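PDB 2I51: uncharacterized conserved protein of COG5135 from Nostoc punctiforme, which binds flavin mononucleotide and is probably an oxidase-like flavoprotein related to pyridoxamine 5'-phosphate oxidase, its exact substrate being unknown. Local coordinates for residues P73-C78 and G92-I97; L27-V32 and A39-V44; F88-D93 and L160-V165; Q54-T59 and F155-L160. All blocks are in the same frame, centred on the assembly; numbering follows the deposited sequence. Where two conformers were deposited one is given.

Interaction 1. Residues P73-C78 and G92-I97. With EDO (1,2-ethanediol), chain L; EDO (1,2-ethanediol), chain G; EDO (1,2-ethanediol), chain O.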
# COMPACT_ATOMS: atom_id res chain seq x y z
N PRO A 73 -4.56 -12.25 11.28
CA PRO A 73 -4.01 -12.71 10.02
C PRO A 73 -4.72 -12.07 8.75
O PRO A 73 -4.32 -12.29 7.64
CB PRO A 73 -4.06 -14.25 10.18
CG PRO A 73 -5.14 -14.53 11.16
CD PRO A 73 -5.24 -13.31 12.05
N TRP A 74 -5.79 -11.31 8.88
CA TRP A 74 -6.43 -10.84 7.65
C TRP A 74 -5.68 -9.62 7.08
O TRP A 74 -5.42 -8.68 7.83
CB TRP A 74 -7.82 -10.49 7.97
CG TRP A 74 -8.55 -10.15 6.74
CD1 TRP A 74 -8.52 -8.96 6.08
CD2 TRP A 74 -9.43 -11.00 6.02
NE1 TRP A 74 -9.31 -9.01 4.99
CE2 TRP A 74 -9.93 -10.25 4.95
CE3 TRP A 74 -9.86 -12.32 6.18
CZ2 TRP A 74 -10.84 -10.77 4.03
CZ3 TRP A 74 -10.77 -12.83 5.26
CH2 TRP A 74 -11.26 -12.06 4.23
N ALA A 75 -5.34 -9.66 5.78
CA ALA A 75 -4.58 -8.55 5.15
C ALA A 75 -5.25 -8.16 3.84
O ALA A 75 -6.05 -8.92 3.29
CB ALA A 75 -3.15 -8.93 4.92
N GLU A 76 -4.89 -6.98 3.33
CA GLU A 76 -5.32 -6.60 2.01
C GLU A 76 -4.12 -6.06 1.25
O GLU A 76 -3.42 -5.14 1.73
CB GLU A 76 -6.39 -5.51 2.05
CG GLU A 76 -6.96 -5.23 0.65
CD GLU A 76 -8.29 -4.49 0.71
OE1 GLU A 76 -9.29 -5.05 1.27
OE2 GLU A 76 -8.39 -3.35 0.21
N ILE A 77 -3.83 -6.69 0.12
CA ILE A 77 -2.78 -6.15 -0.72
C ILE A 77 -3.38 -5.21 -1.76
O ILE A 77 -4.54 -5.33 -2.17
CB ILE A 77 -1.92 -7.24 -1.34
CG1 ILE A 77 -2.80 -8.15 -2.21
CG2 ILE A 77 -1.09 -7.97 -0.26
CD1 ILE A 77 -1.98 -9.08 -3.12
N CYS A 78 -2.59 -4.21 -2.14
CA CYS A 78 -2.88 -3.37 -3.27
C CYS A 78 -1.69 -3.48 -4.17
O CYS A 78 -0.55 -3.30 -3.76
CB CYS A 78 -3.12 -1.95 -2.84
SG CYS A 78 -3.60 -0.89 -4.21
N GLY A 92 -7.64 -11.31 2.19
CA GLY A 92 -7.83 -12.66 2.67
C GLY A 92 -6.90 -12.97 3.81
O GLY A 92 -6.28 -12.09 4.40
N ASP A 93 -6.88 -14.25 4.18
CA ASP A 93 -6.13 -14.64 5.36
C ASP A 93 -4.69 -14.96 5.02
O ASP A 93 -4.36 -15.51 3.98
CB ASP A 93 -6.75 -15.83 6.06
CG ASP A 93 -7.92 -15.43 6.93
OD1 ASP A 93 -7.79 -14.54 7.82
OD2 ASP A 93 -8.96 -16.03 6.70
N LEU A 94 -3.83 -14.53 5.93
CA LEU A 94 -2.43 -14.82 5.89
C LEU A 94 -2.09 -16.06 6.67
O LEU A 94 -2.64 -16.33 7.70
CB LEU A 94 -1.62 -13.66 6.47
CG LEU A 94 -1.69 -12.35 5.66
CD1 LEU A 94 -1.08 -11.15 6.46
CD2 LEU A 94 -1.04 -12.49 4.29
N THR A 95 -1.09 -16.78 6.20
CA THR A 95 -0.44 -17.86 6.95
C THR A 95 1.05 -17.52 7.07
O THR A 95 1.69 -17.29 6.05
CB THR A 95 -0.60 -19.20 6.23
OG1 THR A 95 -1.98 -19.50 5.96
CG2 THR A 95 -0.03 -20.36 7.06
N LEU A 96 1.59 -17.49 8.26
CA LEU A 96 2.98 -17.18 8.50
C LEU A 96 3.65 -18.47 8.95
O LEU A 96 3.30 -19.05 9.97
CB LEU A 96 3.10 -16.12 9.60
CG LEU A 96 4.46 -15.48 9.85
CD1 LEU A 96 5.01 -14.66 8.66
CD2 LEU A 96 4.40 -14.60 11.10
N ILE A 97 4.55 -18.95 8.10
CA ILE A 97 5.26 -20.20 8.34
C ILE A 97 6.70 -19.85 8.71
O ILE A 97 7.51 -19.41 7.87
CB ILE A 97 5.22 -21.13 7.09
CG1 ILE A 97 3.79 -21.33 6.60
CG2 ILE A 97 5.81 -22.53 7.38
CD1 ILE A 97 3.43 -20.43 5.52
C1 EDO L . -0.98 -16.78 10.72
O1 EDO L . -2.30 -17.23 11.03
C2 EDO L . -0.07 -18.00 10.74
O2 EDO L . -0.37 -18.95 9.76
C1 EDO G . -11.92 -5.83 -2.31
O1 EDO G . -11.14 -4.63 -2.14
C2 EDO G . -10.82 -6.84 -2.54
O2 EDO G . -9.83 -6.63 -1.56
C1 EDO O . -13.42 -5.01 1.28
O1 EDO O . -12.24 -5.83 1.45
C2 EDO O . -12.91 -3.59 1.37
O2 EDO O . -11.48 -3.72 1.47
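P73 opens the contact with its carbonyl. Its O accepts a hydrogen bond from L94 N at 2.9 Å, and the donor stands above the carbonyl plane. W74 follows, facing D93 as a non-hydrogen-bonded antiparallel pair. Its CG is anti to the backbone N (chi1 -174°), which lays the indole over the backbone of G92. G92 CA lies 3.7 Å from the centroid of the six-membered ring of W74, only 6° off the ring normal, so this is a CH-pi contact over the face. D93 meets the same indole at its edge. Its carboxylate is turned almost perpendicular to the ring, and D93 OD1 is 3.5 Å from W74 CE3. R37 of the second subunit adds a cation-pi contact to W74. A75 forms a hydrogen-bonded pair with G92. A75 N donates to G92 O at 2.9 Å, and G92 N donates back to A75 O at 3.1 Å. Both bonds run nearly along the C=O axes. The methyl of A75 is on the other face from the indole, where A75 CB presses tightly on L94 CD1 at 3.4 Å. E76 then points away from 92-97. Its OE2 makes a salt bridge to R89 and accepts from the backbone N of N40 of the second subunit. An alanine here would remove the carboxylate and would probably weaken both the hold on R89 and this subunit contact. Segments 74-78 and 92-97 cross at 109°, where the two arms of an antiparallel hairpin twist away from each other, in the FMN-binding split barrel of the pyridoxamine 5'-phosphate oxidase family.

Interaction 2. Residues L27-V32 and A39-V44. With FMN (flavin mononucleotide), chain C.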
# COMPACT_ATOMS: atom_id res chain seq x y z
N LEU A 27 4.42 -4.99 -4.37
CA LEU A 27 3.05 -4.70 -4.02
C LEU A 27 2.99 -4.27 -2.56
O LEU A 27 3.95 -4.47 -1.79
CB LEU A 27 2.13 -5.88 -4.33
CG LEU A 27 2.45 -7.23 -3.68
CD1 LEU A 27 2.09 -7.19 -2.18
CD2 LEU A 27 1.69 -8.41 -4.42
N GLN A 28 1.89 -3.70 -2.13
CA GLN A 28 1.75 -3.16 -0.78
C GLN A 28 0.81 -4.00 0.06
O GLN A 28 -0.36 -4.20 -0.34
CB GLN A 28 1.32 -1.69 -0.83
CG GLN A 28 2.40 -0.76 -1.36
CD GLN A 28 2.70 -0.90 -2.82
OE1 GLN A 28 1.78 -1.06 -3.64
NE2 GLN A 28 4.01 -0.89 -3.17
N LEU A 29 1.30 -4.44 1.21
CA LEU A 29 0.49 -5.29 2.08
C LEU A 29 0.07 -4.49 3.30
O LEU A 29 0.91 -4.02 4.11
CB LEU A 29 1.32 -6.47 2.58
CG LEU A 29 0.66 -7.33 3.69
CD1 LEU A 29 -0.25 -8.26 2.99
CD2 LEU A 29 1.72 -8.04 4.57
N ALA A 30 -1.25 -4.37 3.48
CA ALA A 30 -1.81 -3.69 4.63
C ALA A 30 -2.27 -4.71 5.66
O ALA A 30 -2.98 -5.66 5.34
CB ALA A 30 -3.04 -2.81 4.21
N THR A 31 -1.92 -4.46 6.91
CA THR A 31 -2.35 -5.23 8.04
C THR A 31 -2.93 -4.27 9.09
O THR A 31 -2.94 -3.04 8.88
CB THR A 31 -1.13 -5.97 8.68
OG1 THR A 31 -0.08 -5.01 8.96
CG2 THR A 31 -0.62 -7.10 7.82
N VAL A 32 -3.46 -4.83 10.19
CA VAL A 32 -3.95 -4.01 11.30
C VAL A 32 -3.10 -4.33 12.52
O VAL A 32 -2.76 -5.51 12.81
CB VAL A 32 -5.47 -4.22 11.57
CG1 VAL A 32 -6.01 -3.24 12.64
CG2 VAL A 32 -6.28 -3.99 10.34
N ALA A 39 -1.33 -0.64 9.03
CA ALA A 39 0.10 -0.63 8.67
C ALA A 39 0.18 -1.05 7.23
O ALA A 39 -0.65 -1.82 6.76
CB ALA A 39 0.94 -1.57 9.57
N ASN A 40 1.15 -0.53 6.52
CA ASN A 40 1.22 -0.72 5.08
C ASN A 40 2.68 -0.67 4.64
O ASN A 40 3.36 0.29 4.94
CB ASN A 40 0.43 0.41 4.43
CG ASN A 40 -0.01 0.11 3.00
OD1 ASN A 40 0.13 -1.01 2.49
ND2 ASN A 40 -0.60 1.16 2.33
N ARG A 41 3.13 -1.69 3.91
CA ARG A 41 4.52 -1.71 3.41
C ARG A 41 4.64 -2.51 2.16
O ARG A 41 3.83 -3.40 1.90
CB ARG A 41 5.49 -2.23 4.47
CG ARG A 41 5.54 -3.71 4.61
CD ARG A 41 4.32 -4.33 5.27
NE ARG A 41 4.16 -4.01 6.67
CZ ARG A 41 3.08 -4.19 7.43
NH1 ARG A 41 1.88 -4.49 6.90
NH2 ARG A 41 3.18 -4.01 8.72
N THR A 42 5.70 -2.24 1.41
CA THR A 42 5.96 -2.93 0.18
C THR A 42 6.63 -4.28 0.44
O THR A 42 7.52 -4.37 1.31
CB THR A 42 6.85 -2.08 -0.75
OG1 THR A 42 6.20 -0.82 -0.99
CG2 THR A 42 7.10 -2.77 -2.11
N LEU A 43 6.20 -5.30 -0.32
CA LEU A 43 6.86 -6.58 -0.35
C LEU A 43 7.08 -6.98 -1.79
O LEU A 43 6.42 -6.47 -2.69
CB LEU A 43 6.00 -7.69 0.25
CG LEU A 43 5.37 -7.42 1.61
CD1 LEU A 43 4.38 -8.57 1.97
CD2 LEU A 43 6.48 -7.27 2.55
N VAL A 44 8.00 -7.91 -2.05
CA VAL A 44 8.15 -8.54 -3.36
C VAL A 44 7.26 -9.76 -3.51
O VAL A 44 7.30 -10.66 -2.66
CB VAL A 44 9.62 -9.01 -3.53
CG1 VAL A 44 9.82 -9.72 -4.92
CG2 VAL A 44 10.60 -7.82 -3.37
N1 FMN C . 10.06 -6.58 3.56
C2 FMN C . 9.78 -7.88 3.73
O2 FMN C . 9.55 -8.37 4.84
N3 FMN C . 9.68 -8.70 2.62
C4 FMN C . 9.89 -8.25 1.35
O4 FMN C . 9.66 -8.99 0.32
C4A FMN C . 10.19 -6.91 1.17
N5 FMN C . 10.44 -6.40 -0.10
C5A FMN C . 10.53 -4.99 -0.23
C6 FMN C . 10.67 -4.45 -1.49
C7 FMN C . 10.79 -3.07 -1.71
C7M FMN C . 10.68 -2.50 -3.10
C8 FMN C . 10.84 -2.26 -0.57
C8M FMN C . 10.71 -0.74 -0.75
C9 FMN C . 10.73 -2.80 0.71
C9A FMN C . 10.62 -4.17 0.88
N10 FMN C . 10.53 -4.74 2.13
C10 FMN C . 10.26 -6.06 2.29
C1' FMN C . 10.76 -3.91 3.39
C2' FMN C . 9.38 -3.53 3.96
O2' FMN C . 8.71 -2.59 3.09
C3' FMN C . 9.43 -3.01 5.41
O3' FMN C . 10.37 -1.95 5.44
C4' FMN C . 9.92 -4.16 6.31
O4' FMN C . 9.36 -5.44 5.99
C5' FMN C . 9.50 -3.82 7.74
O5' FMN C . 8.08 -3.71 7.78
P FMN C . 7.31 -3.95 9.13
O1P FMN C . 7.36 -5.37 9.54
O2P FMN C . 8.03 -3.05 10.19
O3P FMN C . 5.93 -3.40 8.96
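The tight part of this contact surrounds R41. Its CG takes the crowded position between backbone N and carbonyl carbon (chi1 80°), and the chain bends twice more. The guanidinium thereby folds back across 27-32. R41 NH1 donates to L29 O at 3.0 Å and, nearly straight, to T31 OG1 at 2.9 Å. L29 O also accepts from R41 N, so it is gripped twice. R41 NE and R41 NH2 both donate to O3P of FMN (chain C), at 3.0 Å and 2.8 Å, and hold the group by its edge. Q68 bonds to both T31 OG1 and R41 NH2 and probably steadies the group. Next to this, the side chains of L29 and L43 cross obliquely, with L29 CD2 3.8 Å from L43 CD1. The strands are the two arms of an antiparallel beta hairpin, whose second arm runs along the flavin. There L43 CD2 touches the pyrimidine ring and V44 N donates to O4 of FMN (chain C) at 3.1 Å. The face carrying Q28, A30, N40 and T42 is looser within the hairpin. N40 OD1 merely rests against Q28 CB at 3.6 Å. The polar ends of N40 and T42 look across the dimer interface: N40 pairs with N40 of the second subunit, and T42 OG1 bonds to Q87 of the second subunit.

Interaction 3. Residues F88-D93 and L160-V165. With FMN (flavin mononucleotide), chain P.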
# COMPACT_ATOMS: atom_id res chain seq x y z
N PHE A 88 -4.93 -4.40 -8.70
CA PHE A 88 -5.59 -5.50 -8.02
C PHE A 88 -5.54 -5.26 -6.52
O PHE A 88 -4.46 -5.05 -5.94
CB PHE A 88 -4.96 -6.84 -8.33
CG PHE A 88 -5.00 -7.25 -9.75
CD1 PHE A 88 -4.15 -6.70 -10.68
CD2 PHE A 88 -5.93 -8.21 -10.16
CE1 PHE A 88 -4.18 -7.11 -12.04
CE2 PHE A 88 -5.95 -8.63 -11.51
CZ PHE A 88 -5.06 -8.09 -12.43
N ARG A 89 -6.68 -5.32 -5.89
CA ARG A 89 -6.78 -5.32 -4.43
C ARG A 89 -7.21 -6.71 -4.04
O ARG A 89 -8.14 -7.24 -4.65
CB ARG A 89 -7.78 -4.28 -3.93
CG ARG A 89 -7.33 -2.88 -4.21
CD ARG A 89 -8.46 -1.88 -3.98
NE ARG A 89 -8.89 -1.89 -2.58
CZ ARG A 89 -9.87 -1.14 -2.07
NH1 ARG A 89 -10.56 -0.42 -2.88
NH2 ARG A 89 -10.16 -1.19 -0.76
N MSE A 90 -6.52 -7.35 -3.13
CA MSE A 90 -6.82 -8.73 -2.77
C MSE A 90 -6.79 -8.87 -1.27
O MSE A 90 -5.80 -8.56 -0.62
CB MSE A 90 -5.83 -9.71 -3.39
CG MSE A 90 -5.77 -9.68 -4.89
SE MSE A 90 -4.71 -11.20 -5.41
CE MSE A 90 -4.42 -10.77 -7.28
N ALA A 91 -7.90 -9.35 -0.73
CA ALA A 91 -8.07 -9.45 0.70
C ALA A 91 -8.26 -10.89 1.09
O ALA A 91 -8.95 -11.62 0.40
CB ALA A 91 -9.26 -8.69 1.13
N GLY A 92 -7.64 -11.31 2.19
CA GLY A 92 -7.83 -12.66 2.67
C GLY A 92 -6.90 -12.97 3.81
O GLY A 92 -6.28 -12.09 4.40
N ASP A 93 -6.88 -14.25 4.18
CA ASP A 93 -6.13 -14.64 5.36
C ASP A 93 -4.69 -14.96 5.02
O ASP A 93 -4.36 -15.51 3.98
CB ASP A 93 -6.75 -15.83 6.06
CG ASP A 93 -7.92 -15.43 6.93
OD1 ASP A 93 -7.79 -14.54 7.82
OD2 ASP A 93 -8.96 -16.03 6.70
N LEU A 160 -0.69 -15.48 1.29
CA LEU A 160 -2.00 -14.86 1.26
C LEU A 160 -2.94 -15.69 0.41
O LEU A 160 -2.63 -16.02 -0.74
CB LEU A 160 -1.88 -13.45 0.68
CG LEU A 160 -3.26 -12.78 0.51
CD1 LEU A 160 -3.80 -12.41 1.83
CD2 LEU A 160 -3.05 -11.51 -0.38
N ASP A 161 -4.09 -16.02 1.00
CA ASP A 161 -5.17 -16.75 0.30
C ASP A 161 -6.33 -15.80 0.03
O ASP A 161 -7.13 -15.57 0.95
CB ASP A 161 -5.68 -17.92 1.13
CG ASP A 161 -6.62 -18.85 0.32
OD1 ASP A 161 -6.49 -18.94 -0.94
OD2 ASP A 161 -7.39 -19.56 0.98
N PRO A 162 -6.39 -15.23 -1.18
CA PRO A 162 -7.46 -14.26 -1.41
C PRO A 162 -8.87 -14.84 -1.34
O PRO A 162 -9.12 -15.90 -1.89
CB PRO A 162 -7.18 -13.75 -2.82
CG PRO A 162 -5.73 -14.01 -3.06
CD PRO A 162 -5.52 -15.33 -2.37
N VAL A 163 -9.74 -14.12 -0.65
CA VAL A 163 -11.15 -14.43 -0.77
C VAL A 163 -11.96 -13.34 -1.44
O VAL A 163 -13.10 -13.57 -1.81
CB VAL A 163 -11.77 -14.85 0.57
CG1 VAL A 163 -11.03 -16.02 1.15
CG2 VAL A 163 -11.82 -13.69 1.54
N GLN A 164 -11.37 -12.17 -1.66
CA GLN A 164 -12.02 -11.12 -2.40
C GLN A 164 -10.96 -10.41 -3.22
O GLN A 164 -9.88 -10.11 -2.69
CB GLN A 164 -12.73 -10.10 -1.50
CG GLN A 164 -13.61 -9.12 -2.28
CD GLN A 164 -14.70 -8.44 -1.47
OE1 GLN A 164 -14.77 -7.22 -1.41
NE2 GLN A 164 -15.58 -9.24 -0.89
N VAL A 165 -11.26 -10.16 -4.50
CA VAL A 165 -10.34 -9.48 -5.40
C VAL A 165 -11.12 -8.39 -6.14
O VAL A 165 -12.19 -8.66 -6.69
CB VAL A 165 -9.70 -10.47 -6.38
CG1 VAL A 165 -8.82 -9.73 -7.43
CG2 VAL A 165 -8.88 -11.50 -5.60
N1 FMN P . -9.41 6.82 -5.89
C2 FMN P . -9.61 8.02 -5.22
O2 FMN P . -10.56 8.16 -4.45
N3 FMN P . -8.72 9.04 -5.37
C4 FMN P . -7.63 9.01 -6.21
O4 FMN P . -6.78 9.91 -6.23
C4A FMN P . -7.42 7.82 -6.90
N5 FMN P . -6.34 7.73 -7.77
C5A FMN P . -6.05 6.47 -8.30
C6 FMN P . -4.91 6.30 -9.07
C7 FMN P . -4.59 5.06 -9.64
C7M FMN P . -3.26 4.88 -10.36
C8 FMN P . -5.43 3.98 -9.44
C8M FMN P . -5.00 2.57 -9.85
C9 FMN P . -6.59 4.15 -8.71
C9A FMN P . -6.93 5.39 -8.13
N10 FMN P . -8.11 5.56 -7.40
C10 FMN P . -8.32 6.76 -6.70
C1' FMN P . -9.15 4.49 -7.25
C2' FMN P . -8.92 3.77 -5.94
O2' FMN P . -7.71 2.96 -5.98
C3' FMN P . -10.14 2.92 -5.54
O3' FMN P . -10.48 2.02 -6.61
C4' FMN P . -11.32 3.85 -5.31
O4' FMN P . -10.99 5.05 -4.62
C5' FMN P . -12.31 3.08 -4.46
O5' FMN P . -11.74 2.77 -3.21
P FMN P . -12.59 2.42 -1.91
O1P FMN P . -13.20 3.70 -1.40
O2P FMN P . -13.67 1.48 -2.46
O3P FMN P . -11.68 1.78 -0.94
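M90, deposited as selenomethionine, lies alongside both P162 and V165, all pointing the same way. Its chain is extended beyond CG, so different parts meet different partners. M90 SE reaches P162 CG at 3.8 Å, while M90 CG packs on V165 CG2 at 3.7 Å. V165 turns its other branch to F88, with V165 CG1 at the edge of the phenyl ring. W7 and I11 also pack against M90. Between these side chains the backbone carries a classic beta bulge: V163 and Q164 both face A91. A91 O accepts from V163 N at 2.8 Å and from Q164 N at 3.2 Å, both in the carbonyl plane. A91 N returns a nearly straight bond (171°) to Q164 O. At G92 a side chain would clash with D161 O. L160 CD1 packs against G92 O at 3.6 Å. R89 turns its end away from 160-165 and toward the FMN of chain P, where R89 NH1 bonds to O3P at 3.1 Å. Its NH2 is also held by E76. The contact is apolar around M90, while the end of R89 leads away to the phosphate, whose charge it probably helps to neutralise.

Interaction 4. Residues Q54-T59 and F155-L160. With FMN (flavin mononucleotide), chain C.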
# COMPACT_ATOMS: atom_id res chain seq x y z
N GLN A 54 -2.69 -19.29 -3.60
CA GLN A 54 -2.01 -18.48 -2.59
C GLN A 54 -0.80 -17.79 -3.15
O GLN A 54 0.00 -18.36 -3.87
CB GLN A 54 -1.61 -19.32 -1.41
CG GLN A 54 -2.83 -19.96 -0.78
CD GLN A 54 -2.70 -20.16 0.73
OE1 GLN A 54 -2.46 -19.22 1.44
NE2 GLN A 54 -2.98 -21.36 1.20
N LEU A 55 -0.64 -16.53 -2.77
CA LEU A 55 0.57 -15.75 -3.13
C LEU A 55 1.64 -15.90 -2.06
O LEU A 55 1.31 -15.89 -0.86
CB LEU A 55 0.21 -14.26 -3.22
CG LEU A 55 -0.76 -13.83 -4.31
CD1 LEU A 55 -2.26 -14.21 -4.02
CD2 LEU A 55 -0.65 -12.31 -4.43
N ARG A 56 2.90 -16.02 -2.51
CA ARG A 56 4.08 -16.19 -1.65
C ARG A 56 4.84 -14.91 -1.47
O ARG A 56 5.12 -14.18 -2.43
CB ARG A 56 5.06 -17.22 -2.26
CG ARG A 56 4.51 -18.54 -2.49
CD ARG A 56 5.63 -19.54 -2.79
NE ARG A 56 6.43 -19.16 -3.94
CZ ARG A 56 7.54 -19.77 -4.34
NH1 ARG A 56 8.02 -20.87 -3.72
NH2 ARG A 56 8.22 -19.27 -5.37
N PHE A 57 5.25 -14.67 -0.21
CA PHE A 57 6.17 -13.60 0.15
C PHE A 57 7.11 -14.18 1.22
O PHE A 57 6.82 -15.25 1.80
CB PHE A 57 5.40 -12.45 0.78
CG PHE A 57 4.25 -11.99 -0.06
CD1 PHE A 57 4.46 -11.07 -1.04
CD2 PHE A 57 3.00 -12.49 0.14
CE1 PHE A 57 3.41 -10.67 -1.85
CE2 PHE A 57 1.93 -12.07 -0.62
CZ PHE A 57 2.16 -11.15 -1.64
N ILE A 58 8.17 -13.45 1.51
CA ILE A 58 9.06 -13.76 2.63
C ILE A 58 9.12 -12.57 3.55
O ILE A 58 8.93 -11.41 3.12
CB ILE A 58 10.46 -14.17 2.15
CG1 ILE A 58 11.26 -13.00 1.59
CG2 ILE A 58 10.36 -15.36 1.21
CD1 ILE A 58 12.70 -13.34 1.07
N THR A 59 9.40 -12.85 4.81
CA THR A 59 9.59 -11.80 5.80
C THR A 59 10.39 -12.33 6.96
O THR A 59 10.56 -13.55 7.11
CB THR A 59 8.27 -11.14 6.23
OG1 THR A 59 8.52 -9.83 6.76
CG2 THR A 59 7.52 -12.01 7.23
N PHE A 155 13.66 -16.76 9.26
CA PHE A 155 13.03 -16.76 7.94
C PHE A 155 11.62 -17.27 7.98
O PHE A 155 11.38 -18.40 8.44
CB PHE A 155 13.82 -17.70 7.02
CG PHE A 155 13.20 -17.82 5.65
CD1 PHE A 155 13.27 -16.75 4.73
CD2 PHE A 155 12.60 -19.00 5.22
CE1 PHE A 155 12.70 -16.86 3.48
CE2 PHE A 155 12.00 -19.08 3.98
CZ PHE A 155 12.08 -18.04 3.10
N CYS A 156 10.67 -16.48 7.43
CA CYS A 156 9.31 -16.89 7.27
C CYS A 156 8.88 -16.85 5.83
O CYS A 156 9.24 -15.95 5.06
CB CYS A 156 8.39 -15.89 7.92
SG CYS A 156 8.63 -15.72 9.64
N LEU A 157 8.08 -17.85 5.47
CA LEU A 157 7.25 -17.84 4.25
C LEU A 157 5.88 -17.29 4.69
O LEU A 157 5.28 -17.71 5.65
CB LEU A 157 7.08 -19.25 3.68
CG LEU A 157 6.07 -19.39 2.52
CD1 LEU A 157 6.43 -18.56 1.30
CD2 LEU A 157 5.96 -20.89 2.13
N LEU A 158 5.42 -16.30 3.97
CA LEU A 158 4.10 -15.67 4.21
C LEU A 158 3.22 -15.97 3.01
O LEU A 158 3.61 -15.68 1.86
CB LEU A 158 4.31 -14.20 4.46
CG LEU A 158 3.09 -13.35 4.67
CD1 LEU A 158 2.31 -13.84 5.90
CD2 LEU A 158 3.55 -11.86 4.83
N LEU A 159 2.07 -16.59 3.25
CA LEU A 159 1.08 -16.87 2.19
C LEU A 159 -0.14 -16.00 2.39
O LEU A 159 -0.62 -15.89 3.52
CB LEU A 159 0.65 -18.30 2.27
CG LEU A 159 1.76 -19.32 2.09
CD1 LEU A 159 1.16 -20.76 2.36
CD2 LEU A 159 2.48 -19.27 0.73
N LEU A 160 -0.69 -15.48 1.29
CA LEU A 160 -2.00 -14.86 1.26
C LEU A 160 -2.94 -15.69 0.41
O LEU A 160 -2.63 -16.02 -0.74
CB LEU A 160 -1.88 -13.45 0.68
CG LEU A 160 -3.26 -12.78 0.51
CD1 LEU A 160 -3.80 -12.41 1.83
CD2 LEU A 160 -3.05 -11.51 -0.38
N1 FMN C . 10.06 -6.58 3.56
C2 FMN C . 9.78 -7.88 3.73
O2 FMN C . 9.55 -8.37 4.84
N3 FMN C . 9.68 -8.70 2.62
C4 FMN C . 9.89 -8.25 1.35
O4 FMN C . 9.66 -8.99 0.32
C4A FMN C . 10.19 -6.91 1.17
N5 FMN C . 10.44 -6.40 -0.10
C5A FMN C . 10.53 -4.99 -0.23
C6 FMN C . 10.67 -4.45 -1.49
C7 FMN C . 10.79 -3.07 -1.71
C7M FMN C . 10.68 -2.50 -3.10
C8 FMN C . 10.84 -2.26 -0.57
C8M FMN C . 10.71 -0.74 -0.75
C9 FMN C . 10.73 -2.80 0.71
C9A FMN C . 10.62 -4.17 0.88
N10 FMN C . 10.53 -4.74 2.13
C10 FMN C . 10.26 -6.06 2.29
C1' FMN C . 10.76 -3.91 3.39
C2' FMN C . 9.38 -3.53 3.96
O2' FMN C . 8.71 -2.59 3.09
C3' FMN C . 9.43 -3.01 5.41
O3' FMN C . 10.37 -1.95 5.44
C4' FMN C . 9.92 -4.16 6.31
O4' FMN C . 9.36 -5.44 5.99
C5' FMN C . 9.50 -3.82 7.74
O5' FMN C . 8.08 -3.71 7.78
P FMN C . 7.31 -3.95 9.13
O1P FMN C . 7.36 -5.37 9.54
O2P FMN C . 8.03 -3.05 10.19
O3P FMN C . 5.93 -3.40 8.96
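Strands 55-59 and 155-160 run antiparallel, at 150° between their directions. Six backbone hydrogen bonds join them, two each for the pairs L55-L160, F57-L158 and T59-C156. The straightest has L158 N donating to F57 O at 2.8 Å (173°). Side chains alternate over the two faces. On one, R56 lies alongside L159, with R56 CG 3.9 Å from L159 CD2. The charged end of R56 goes on to E116 and to the carbonyl of R46. On the same face I58 crosses F155 obliquely, and I58 CG2 touches F155 CE1 at 3.6 Å. W114 and F125 meet the F155 ring edge-to-face. On the other face F57 turns its ring edge to L160, with F57 CE2 4.3 Å from L160 CB. Here too T59 CG2 rests on C156 CB at 4.0 Å. Q54, at the start, crosses L159 at about a right angle, and Q54 OE1 sits 3.3 Å from L159 CB. A glycine here would remove the side chain and would probably lose this cover over L159 as well as the packing on D161. The far end of 54-59 meets the flavin. N3 of FMN (chain C) donates almost straight to I58 O at 2.9 Å, and T59 OG1 donates to O2 of FMN (chain C) at 2.6 Å. T59 OG1 is also bonded to K65. This antiparallel pair belongs to the FMN-binding split barrel, and its I58-T59 end reads the pyrimidine edge of the isoalloxazine.

From the N terminus, interaction 2 closes first, as a local hairpin. The chain then lays down 54-59, which waits for its partner until 155-160. Within that long span interaction 1 closes, a second hairpin set wholly inside the reach of interaction 4. Interaction 3 starts inside the same span but ends beyond it at 160-165, so it crosses interaction 4. Those two share L160, and interactions 1 and 3 share G92 and D93. Strand 74-81 joins interaction 1 to interaction 2 through backbone bonds with strand 26-32. Interactions 2 and 4 touch the same FMN, while interaction 3 reaches the other one.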